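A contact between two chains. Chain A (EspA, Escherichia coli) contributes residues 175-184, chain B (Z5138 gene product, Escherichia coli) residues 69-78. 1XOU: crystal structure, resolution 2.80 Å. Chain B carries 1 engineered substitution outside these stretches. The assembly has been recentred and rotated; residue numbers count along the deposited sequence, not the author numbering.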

# COMPACT_ATOMS: atom_id res chain seq x y z
N SER A 175 2.80 5.08 2.22
CA SER A 175 4.09 5.42 2.82
C SER A 175 4.80 4.18 3.33
O SER A 175 6.02 4.04 3.17
N ASP A 176 4.04 3.29 3.98
CA ASP A 176 4.58 2.05 4.49
C ASP A 176 5.16 1.20 3.36
O ASP A 176 6.27 0.68 3.46
N MSE A 177 4.41 1.05 2.27
CA MSE A 177 4.90 0.26 1.16
C MSE A 177 6.15 0.86 0.56
O MSE A 177 6.97 0.16 -0.02
N GLN A 178 6.31 2.17 0.71
CA GLN A 178 7.49 2.84 0.19
C GLN A 178 8.71 2.60 1.07
O GLN A 178 9.80 2.31 0.57
N SER A 179 8.51 2.73 2.38
CA SER A 179 9.57 2.49 3.34
C SER A 179 10.03 1.05 3.14
O SER A 179 11.22 0.75 3.19
N LEU A 180 9.06 0.16 2.91
CA LEU A 180 9.36 -1.24 2.69
C LEU A 180 10.35 -1.32 1.55
O LEU A 180 11.43 -1.88 1.70
N GLN A 181 9.96 -0.75 0.41
CA GLN A 181 10.81 -0.74 -0.77
C GLN A 181 12.19 -0.16 -0.48
O GLN A 181 13.21 -0.75 -0.83
N TYR A 182 12.20 1.00 0.16
CA TYR A 182 13.45 1.68 0.48
C TYR A 182 14.35 0.82 1.37
O TYR A 182 15.52 0.59 1.05
N ARG A 183 13.81 0.34 2.49
CA ARG A 183 14.58 -0.50 3.39
C ARG A 183 15.06 -1.78 2.70
O ARG A 183 16.19 -2.21 2.92
N THR A 184 14.21 -2.38 1.87
CA THR A 184 14.62 -3.60 1.18
C THR A 184 15.82 -3.30 0.30
O THR A 184 16.88 -3.90 0.46
N LYS B 69 6.91 -5.91 9.60
CA LYS B 69 6.03 -5.05 10.37
C LYS B 69 5.49 -3.92 9.51
O LYS B 69 4.32 -3.56 9.60
N LEU B 70 6.35 -3.37 8.67
CA LEU B 70 5.93 -2.32 7.77
C LEU B 70 4.84 -2.93 6.90
O LEU B 70 3.76 -2.36 6.74
N TYR B 71 5.13 -4.11 6.36
CA TYR B 71 4.20 -4.84 5.50
C TYR B 71 2.85 -5.07 6.19
O TYR B 71 1.80 -4.78 5.62
N ASP B 72 2.87 -5.61 7.40
CA ASP B 72 1.62 -5.86 8.13
C ASP B 72 0.87 -4.57 8.38
O ASP B 72 -0.36 -4.55 8.38
N SER B 73 1.62 -3.50 8.61
CA SER B 73 1.02 -2.21 8.86
C SER B 73 0.19 -1.77 7.66
O SER B 73 -1.01 -1.49 7.79
N ALA B 74 0.82 -1.72 6.49
CA ALA B 74 0.13 -1.32 5.27
C ALA B 74 -1.07 -2.22 4.98
O ALA B 74 -2.15 -1.74 4.66
N LEU B 75 -0.87 -3.53 5.09
CA LEU B 75 -1.93 -4.50 4.81
C LEU B 75 -3.14 -4.33 5.72
O LEU B 75 -4.27 -4.43 5.25
N SER B 76 -2.92 -4.07 7.00
CA SER B 76 -4.03 -3.91 7.94
C SER B 76 -4.78 -2.61 7.73
O SER B 76 -5.96 -2.51 8.05
N LYS B 77 -4.09 -1.61 7.20
CA LYS B 77 -4.72 -0.33 6.93
C LYS B 77 -5.68 -0.52 5.76
O LYS B 77 -6.79 0.04 5.76
N ILE B 78 -5.26 -1.32 4.78
CA ILE B 78 -6.10 -1.58 3.63
C ILE B 78 -7.27 -2.44 4.08
O ILE B 78 -8.39 -2.26 3.61

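How does the start of the chain B stretch enter the contact? The two helices run nearly antiparallel, at 158°, with their axes 8.5 Å apart at closest approach. Lys B69 touches nothing in the chain A stretch, but Leu B70 points toward it and fits as a knob among Asp A176, Ser A179, Leu A180 and Arg A183. Its chi angles, -119° and 4°, lie between the usual wells. Leu B70 CD2 lies 4.0 Å from Ser A179 CB and 4.0 Å from Arg A183 CD, so the aliphatic part of Arg A183, chi1 m, helps wall the hole. Ser A179, also m, turns its OG back to its own helix, 3.0 Å from Ser A175 O.

What flanks this knob? Tyr B71, chi1 t, leaves its CA sideways, and its CB meets Leu A180 CD1 at 4.4 Å. Leu A180 also packs against Leu B70, with CG 4.5 Å from Leu B70 CB. Asp B72 points away and takes no part.

How is the aspartate Asp A176 accommodated against chain B? Asp A176, chi1 m, is a knob among Leu B70, Ser B73, Ala B74 and Lys B77. Ser B73, in the t rotamer, donates from OG to Asp A176 OD1 at 2.9 Å. Ala B74 offers its methyl group: its CB is 3.7 Å from Asp A176 CB and 3.8 Å from the SE of selenomethionine Met A177. The latter, m at all three chi angles, starts away from chain B but bends its end back.

What balances the charge? Past Leu B75 and Ser B76, which make no contact, Lys B77 extends as m, t, t, t. Its NZ reaches Asp A176 OD1 at 2.6 Å, a hydrogen-bonded salt bridge, so one carboxylate oxygen receives both the serine and the lysine.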

# COMPACT_ATOMS: atom_id res chain seq x y z
CB SER A 175 3.89 6.38 3.99
OG SER A 175 3.23 7.55 3.55
CB ASP A 176 3.47 1.26 5.19
CG ASP A 176 3.06 1.87 6.51
OD1 ASP A 176 1.96 1.53 7.02
OD2 ASP A 176 3.84 2.68 7.06
CB MSE A 177 3.81 0.09 0.09
CG MSE A 177 2.71 -0.88 0.50
SE MSE A 177 3.43 -2.52 1.32
CE MSE A 177 3.90 -3.46 -0.31
CB GLN A 178 7.21 4.33 0.05
CG GLN A 178 6.71 4.70 -1.32
CD GLN A 178 6.16 6.10 -1.38
OE1 GLN A 178 6.12 6.70 -2.45
NE2 GLN A 178 5.73 6.63 -0.24
CB SER A 179 9.04 2.65 4.76
OG SER A 179 8.43 3.91 4.93
CB LEU A 180 8.09 -2.01 2.31
CG LEU A 180 7.95 -3.45 2.81
CD1 LEU A 180 7.04 -4.17 1.83
CD2 LEU A 180 9.29 -4.16 2.92
CB GLN A 181 10.18 0.08 -1.89
CG GLN A 181 9.56 -0.73 -3.02
CD GLN A 181 9.23 0.14 -4.22
OE1 GLN A 181 8.58 -0.33 -5.17
NE2 GLN A 181 9.67 1.39 -4.20
CB TYR A 182 13.15 3.03 1.13
CG TYR A 182 14.38 3.82 1.56
CD1 TYR A 182 14.83 3.78 2.88
CD2 TYR A 182 15.10 4.59 0.63
CE1 TYR A 182 15.97 4.50 3.28
CE2 TYR A 182 16.23 5.31 1.02
CZ TYR A 182 16.66 5.26 2.34
OH TYR A 182 17.78 5.97 2.73
CB ARG A 183 13.76 -0.84 4.65
CG ARG A 183 13.57 0.35 5.58
CD ARG A 183 13.06 -0.05 6.97
NE ARG A 183 13.89 -1.10 7.58
CZ ARG A 183 14.13 -1.23 8.88
NH1 ARG A 183 14.89 -2.22 9.33
NH2 ARG A 183 13.63 -0.36 9.74
CB THR A 184 13.49 -4.16 0.28
OG1 THR A 184 12.35 -4.46 1.07
CG2 THR A 184 13.95 -5.42 -0.43
CB LYS B 69 6.77 -4.49 11.59
CG LYS B 69 7.14 -5.54 12.64
CD LYS B 69 8.11 -4.99 13.68
CE LYS B 69 8.53 -6.07 14.67
NZ LYS B 69 9.76 -5.67 15.43
CB LEU B 70 7.11 -1.88 6.90
CG LEU B 70 7.61 -0.44 6.97
CD1 LEU B 70 6.88 0.35 8.03
CD2 LEU B 70 9.10 -0.47 7.23
CB TYR B 71 4.83 -6.17 5.09
CG TYR B 71 3.85 -7.07 4.37
CD1 TYR B 71 3.60 -6.90 3.01
CD2 TYR B 71 3.09 -8.01 5.08
CE1 TYR B 71 2.62 -7.65 2.37
CE2 TYR B 71 2.11 -8.77 4.44
CZ TYR B 71 1.87 -8.57 3.09
OH TYR B 71 0.88 -9.28 2.46
CB ASP B 72 1.89 -6.52 9.48
CG ASP B 72 2.43 -7.93 9.36
OD1 ASP B 72 1.98 -8.70 8.47
OD2 ASP B 72 3.30 -8.28 10.18
CB SER B 73 2.12 -1.20 9.14
OG SER B 73 1.57 0.05 9.49
CB ALA B 74 1.10 -1.36 4.09
CB LEU B 75 -1.38 -5.92 4.93
CG LEU B 75 -2.11 -7.13 4.32
CD1 LEU B 75 -2.56 -8.04 5.43
CD2 LEU B 75 -3.28 -6.69 3.45
CB SER B 76 -3.52 -3.98 9.37
OG SER B 76 -2.52 -3.01 9.57
CB LYS B 77 -3.66 0.72 6.59
CG LYS B 77 -2.85 1.10 7.79
CD LYS B 77 -1.76 2.08 7.49
CE LYS B 77 -0.97 2.39 8.76
NZ LYS B 77 0.33 3.04 8.42
CB ILE B 78 -5.35 -2.33 2.49
CG1 ILE B 78 -4.23 -1.44 1.94
CG2 ILE B 78 -6.33 -2.66 1.34
CD1 ILE B 78 -4.73 -0.10 1.39